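Local coordinates for major capsid protein (Faustovirus, PDB 5J7O), which forms the capsid shell of this large DNA virus, assembling as a trimer of double jelly-roll subunits, at residues Lys211-Asp216 against Phe446-Leu451; Phe556-Pro561 against Ala566-Phe571. All blocks are in the same frame, centred on the assembly; numbering follows the deposited sequence.

Contact 1 of 2, residues Lys211-Asp216 against Phe446-Leu451; sequences KFHVPD and FIYLGL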
# COMPACT_ATOMS: atom_id res chain seq x y z
N LYS B 211 -1.14 -12.34 -10.13
CA LYS B 211 -1.95 -11.16 -10.37
C LYS B 211 -3.30 -11.22 -9.65
O LYS B 211 -3.83 -10.17 -9.27
CB LYS B 211 -2.18 -10.98 -11.87
CG LYS B 211 -0.91 -10.76 -12.70
CD LYS B 211 -1.21 -10.86 -14.19
CE LYS B 211 0.06 -11.07 -15.01
NZ LYS B 211 0.98 -9.90 -14.96
N PHE B 212 -3.86 -12.41 -9.45
CA PHE B 212 -5.25 -12.54 -9.04
C PHE B 212 -5.46 -13.10 -7.64
O PHE B 212 -6.57 -12.99 -7.12
CB PHE B 212 -6.02 -13.43 -10.03
CG PHE B 212 -6.40 -12.74 -11.30
CD1 PHE B 212 -7.45 -11.84 -11.33
CD2 PHE B 212 -5.70 -12.99 -12.47
CE1 PHE B 212 -7.81 -11.21 -12.51
CE2 PHE B 212 -6.05 -12.36 -13.65
CZ PHE B 212 -7.11 -11.47 -13.67
N HIS B 213 -4.45 -13.70 -7.01
CA HIS B 213 -4.72 -14.44 -5.78
C HIS B 213 -3.70 -14.15 -4.69
O HIS B 213 -3.48 -14.99 -3.81
CB HIS B 213 -4.79 -15.94 -6.05
CG HIS B 213 -5.78 -16.31 -7.11
ND1 HIS B 213 -7.13 -16.07 -6.99
CD2 HIS B 213 -5.61 -16.90 -8.32
CE1 HIS B 213 -7.75 -16.49 -8.08
NE2 HIS B 213 -6.85 -17.00 -8.90
N VAL B 214 -3.06 -12.99 -4.72
CA VAL B 214 -2.15 -12.60 -3.65
C VAL B 214 -2.61 -11.27 -3.07
O VAL B 214 -2.15 -10.21 -3.51
CB VAL B 214 -0.69 -12.52 -4.14
CG1 VAL B 214 0.24 -12.33 -2.96
CG2 VAL B 214 -0.32 -13.77 -4.93
N PRO B 215 -3.51 -11.28 -2.09
CA PRO B 215 -3.91 -10.02 -1.44
C PRO B 215 -2.75 -9.40 -0.68
O PRO B 215 -1.68 -10.00 -0.51
CB PRO B 215 -5.04 -10.45 -0.50
CG PRO B 215 -4.84 -11.91 -0.29
CD PRO B 215 -4.25 -12.43 -1.57
N ASP B 216 -2.98 -8.18 -0.21
CA ASP B 216 -1.89 -7.41 0.39
C ASP B 216 -1.42 -8.01 1.71
O ASP B 216 -0.25 -7.84 2.07
CB ASP B 216 -2.31 -5.96 0.59
CG ASP B 216 -1.94 -5.09 -0.60
OD1 ASP B 216 -2.61 -4.05 -0.81
OD2 ASP B 216 -0.99 -5.44 -1.32
N PHE B 446 -13.55 -20.88 -14.38
CA PHE B 446 -13.18 -19.57 -14.89
C PHE B 446 -11.93 -19.71 -15.74
O PHE B 446 -11.31 -20.77 -15.81
CB PHE B 446 -12.98 -18.56 -13.75
CG PHE B 446 -12.24 -19.12 -12.57
CD1 PHE B 446 -12.94 -19.64 -11.49
CD2 PHE B 446 -10.86 -19.11 -12.53
CE1 PHE B 446 -12.27 -20.16 -10.40
CE2 PHE B 446 -10.18 -19.62 -11.43
CZ PHE B 446 -10.89 -20.14 -10.37
N ILE B 447 -11.57 -18.61 -16.40
CA ILE B 447 -10.46 -18.59 -17.36
C ILE B 447 -9.67 -17.30 -17.17
O ILE B 447 -10.24 -16.20 -17.22
CB ILE B 447 -10.96 -18.69 -18.82
CG1 ILE B 447 -11.75 -19.98 -19.03
CG2 ILE B 447 -9.79 -18.60 -19.79
CD1 ILE B 447 -12.33 -20.12 -20.42
N TYR B 448 -8.36 -17.43 -16.97
CA TYR B 448 -7.47 -16.28 -17.01
C TYR B 448 -7.11 -15.98 -18.47
O TYR B 448 -6.77 -16.89 -19.23
CB TYR B 448 -6.19 -16.54 -16.21
CG TYR B 448 -6.41 -17.03 -14.79
CD1 TYR B 448 -6.24 -18.37 -14.47
CD2 TYR B 448 -6.76 -16.15 -13.77
CE1 TYR B 448 -6.42 -18.82 -13.17
CE2 TYR B 448 -6.95 -16.60 -12.47
CZ TYR B 448 -6.78 -17.93 -12.18
OH TYR B 448 -6.96 -18.39 -10.89
N LEU B 449 -7.20 -14.71 -18.86
CA LEU B 449 -7.02 -14.32 -20.25
C LEU B 449 -6.02 -13.18 -20.37
O LEU B 449 -5.92 -12.32 -19.49
CB LEU B 449 -8.35 -13.91 -20.89
CG LEU B 449 -8.31 -13.58 -22.39
CD1 LEU B 449 -7.90 -14.80 -23.20
CD2 LEU B 449 -9.65 -13.03 -22.87
N GLY B 450 -5.27 -13.20 -21.47
CA GLY B 450 -4.35 -12.12 -21.77
C GLY B 450 -3.87 -12.22 -23.20
O GLY B 450 -3.89 -13.30 -23.81
N LEU B 451 -3.43 -11.08 -23.73
CA LEU B 451 -2.86 -10.98 -25.08
C LEU B 451 -1.49 -10.33 -24.92
O LEU B 451 -1.37 -9.10 -24.99
CB LEU B 451 -3.78 -10.19 -26.01
CG LEU B 451 -3.41 -10.16 -27.50
CD1 LEU B 451 -3.35 -11.56 -28.08
CD2 LEU B 451 -4.39 -9.30 -28.28
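Phe212, His213 and Tyr448 form an aromatic cluster that ties the end of helix 203-212 to strand 444-453. The order of strands around 444-453, between 607-620 and 567-570 with 415-428 beyond, is that of the BIDG sheet of a jelly-roll, here the second of the double jelly-roll.

The polar link is a hydrogen bond between His213 NE2 and Tyr448 OH. It is modelled at 2.4 Å, too short for the exact length to be trusted, although the angle of 157° is reasonable. The hydroxyl meets the imidazole at its edge, near the ring plane, and the two rings stand rim to rim with their planes 79° apart. His213 ND1 is bound as well, to Asn557 O, so both ring nitrogens appear to be engaged, which would restrict rotation of the imidazole.

Apolar contact comes from Phe212. Its side chain runs past that of Tyr448 in the opposite direction, the rings turned obliquely with centroids 5.5 Å apart, and the nearest approach is Phe212 CD2 to Tyr448 CD2 at 3.6 Å. With CG anti to its carbonyl carbon (chi1 -51°), Tyr448 touches both partners, Phe212 through its CD2 side and His213 through its hydroxyl, while its backbone pairs with Ile612 of strand 607-620. On the imidazole of His213, Phe212 CB sits over the ring centre, 3.8 Å above the plane.

Contact 2 of 2, residues Phe556-Pro561 against Ala566-Phe571; sequences FNLVTP and ALFLNF
The carbonyl oxygen of Leu558 accepts a hydrogen bond from Lys218 NZ of a neighbouring subunit, while its side chain turns onto Phe568. No hydrogen bond joins 556-561 to 566-571, and what meets across the contact is mainly apolar. Leu558 CD2 lies over one face of the Phe568 ring in a CH-pi contact, 3.9 Å from the centroid and 18° off the ring normal; its closest ring atom is Phe568 CE1 at 3.7 Å. The other methyl, Leu558 CD1, rests on the same face toward the rim, 4.0 Å from Phe568 CE2. Both side chains extend with CG anti to the backbone N (chi1 -174° and -172°) and come from opposite directions.

Strand 567-570 is, within this chain, an outermost strand of the BIDG sheet, and the loop after helix 542-552 folds back over its outer face, where Ala566 and Phe568 point, while Leu567 and Leu569 face Val527 of the opposing sheet. Phe568 also stacks on Phe446 of the adjoining strand and packs against Ile549. Nearer the turn, Pro561 CB meets Ala566 CB at 3.8 Å, and Pro561 CG lies 3.9 Å from Ala566 O. Pro561 O is bound by Arg224 NH1 of that neighbouring subunit.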
# COMPACT_ATOMS: atom_id res chain seq x y z
N PHE B 556 -12.03 -12.08 -0.63
CA PHE B 556 -10.59 -12.02 -0.43
C PHE B 556 -9.82 -13.06 -1.24
O PHE B 556 -8.59 -13.01 -1.25
CB PHE B 556 -10.26 -12.17 1.06
CG PHE B 556 -10.82 -13.42 1.69
CD1 PHE B 556 -10.15 -14.63 1.59
CD2 PHE B 556 -12.02 -13.38 2.38
CE1 PHE B 556 -10.66 -15.77 2.16
CE2 PHE B 556 -12.54 -14.53 2.95
CZ PHE B 556 -11.86 -15.72 2.84
N ASN B 557 -10.51 -13.98 -1.90
CA ASN B 557 -9.84 -15.00 -2.70
C ASN B 557 -9.50 -14.51 -4.10
O ASN B 557 -8.67 -15.14 -4.77
CB ASN B 557 -10.70 -16.26 -2.79
CG ASN B 557 -10.67 -17.08 -1.52
OD1 ASN B 557 -9.65 -17.13 -0.82
ND2 ASN B 557 -11.78 -17.73 -1.21
N LEU B 558 -10.12 -13.43 -4.56
CA LEU B 558 -9.87 -12.88 -5.89
C LEU B 558 -9.41 -11.44 -5.74
O LEU B 558 -10.19 -10.57 -5.32
CB LEU B 558 -11.13 -12.98 -6.76
CG LEU B 558 -10.96 -12.57 -8.22
CD1 LEU B 558 -9.70 -13.21 -8.81
CD2 LEU B 558 -12.18 -12.97 -9.03
N VAL B 559 -8.16 -11.19 -6.07
CA VAL B 559 -7.58 -9.86 -5.99
C VAL B 559 -7.82 -9.14 -7.31
O VAL B 559 -7.73 -9.73 -8.39
CB VAL B 559 -6.07 -9.93 -5.67
CG1 VAL B 559 -5.45 -8.54 -5.67
CG2 VAL B 559 -5.86 -10.61 -4.34
N THR B 560 -8.15 -7.86 -7.22
CA THR B 560 -8.20 -7.03 -8.41
C THR B 560 -6.80 -6.92 -9.00
O THR B 560 -5.85 -6.58 -8.28
CB THR B 560 -8.73 -5.64 -8.08
OG1 THR B 560 -7.90 -5.02 -7.09
CG2 THR B 560 -10.13 -5.77 -7.55
N PRO B 561 -6.62 -7.20 -10.29
CA PRO B 561 -5.27 -7.22 -10.87
C PRO B 561 -4.75 -5.83 -11.18
O PRO B 561 -5.47 -4.97 -11.71
CB PRO B 561 -5.46 -8.04 -12.15
CG PRO B 561 -6.87 -7.75 -12.55
CD PRO B 561 -7.65 -7.57 -11.28
N ALA B 566 -4.78 -8.16 -17.64
CA ALA B 566 -5.22 -9.40 -17.00
C ALA B 566 -6.74 -9.42 -16.94
O ALA B 566 -7.35 -8.58 -16.28
CB ALA B 566 -4.62 -9.52 -15.60
N LEU B 567 -7.34 -10.40 -17.62
CA LEU B 567 -8.79 -10.53 -17.68
C LEU B 567 -9.23 -11.84 -17.04
O LEU B 567 -8.52 -12.85 -17.11
CB LEU B 567 -9.31 -10.44 -19.12
CG LEU B 567 -9.46 -9.03 -19.71
CD1 LEU B 567 -8.11 -8.37 -19.97
CD2 LEU B 567 -10.29 -9.07 -20.97
N PHE B 568 -10.40 -11.81 -16.42
CA PHE B 568 -10.92 -12.93 -15.63
C PHE B 568 -12.33 -13.24 -16.12
O PHE B 568 -13.26 -12.47 -15.83
CB PHE B 568 -10.90 -12.59 -14.14
CG PHE B 568 -11.24 -13.74 -13.24
CD1 PHE B 568 -12.55 -13.99 -12.87
CD2 PHE B 568 -10.24 -14.57 -12.74
CE1 PHE B 568 -12.87 -15.05 -12.03
CE2 PHE B 568 -10.55 -15.63 -11.90
CZ PHE B 568 -11.86 -15.86 -11.55
N LEU B 569 -12.49 -14.34 -16.85
CA LEU B 569 -13.79 -14.76 -17.37
C LEU B 569 -14.41 -15.74 -16.38
O LEU B 569 -13.99 -16.89 -16.30
CB LEU B 569 -13.64 -15.40 -18.75
CG LEU B 569 -12.67 -14.78 -19.76
CD1 LEU B 569 -12.65 -15.62 -21.03
CD2 LEU B 569 -13.04 -13.35 -20.08
N ASN B 570 -15.42 -15.28 -15.64
CA ASN B 570 -15.98 -16.06 -14.54
C ASN B 570 -17.25 -16.78 -14.96
O ASN B 570 -18.07 -16.24 -15.71
CB ASN B 570 -16.28 -15.15 -13.34
CG ASN B 570 -16.77 -15.92 -12.13
OD1 ASN B 570 -16.57 -17.13 -12.03
ND2 ASN B 570 -17.42 -15.22 -11.21
N PHE B 571 -17.41 -18.01 -14.47
CA PHE B 571 -18.60 -18.82 -14.74
C PHE B 571 -19.16 -19.45 -13.48
O PHE B 571 -20.10 -20.26 -13.57
CB PHE B 571 -18.29 -19.90 -15.78
CG PHE B 571 -17.62 -19.39 -17.01
CD1 PHE B 571 -18.36 -18.75 -18.00
CD2 PHE B 571 -16.26 -19.53 -17.19
CE1 PHE B 571 -17.74 -18.28 -19.14
CE2 PHE B 571 -15.64 -19.06 -18.33
CZ PHE B 571 -16.38 -18.43 -19.31

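Overall arrangement
Contact 1 closes before contact 2 opens along the chain, yet their centres lie about 5 Å apart. Strands 444-453 and 567-570 are antiparallel neighbours in one jelly-roll sheet, and the end of helix 203-212 and the loop 556-561 lie together over them. A probable backbone hydrogen bond from Val559 N to Phe212 O (2.6 Å) ties these two covering segments, and the Phe212 ring packs against residues of both halves of contact 2. Helix 203-212 follows strand 196-202, by topology of the first jelly-roll, so contact 1 probably bridges the two jelly-rolls whereas contact 2 is local to the second. Both reach the trimer interface, where Asp216 and Phe556 meet their counterparts in the other two subunits.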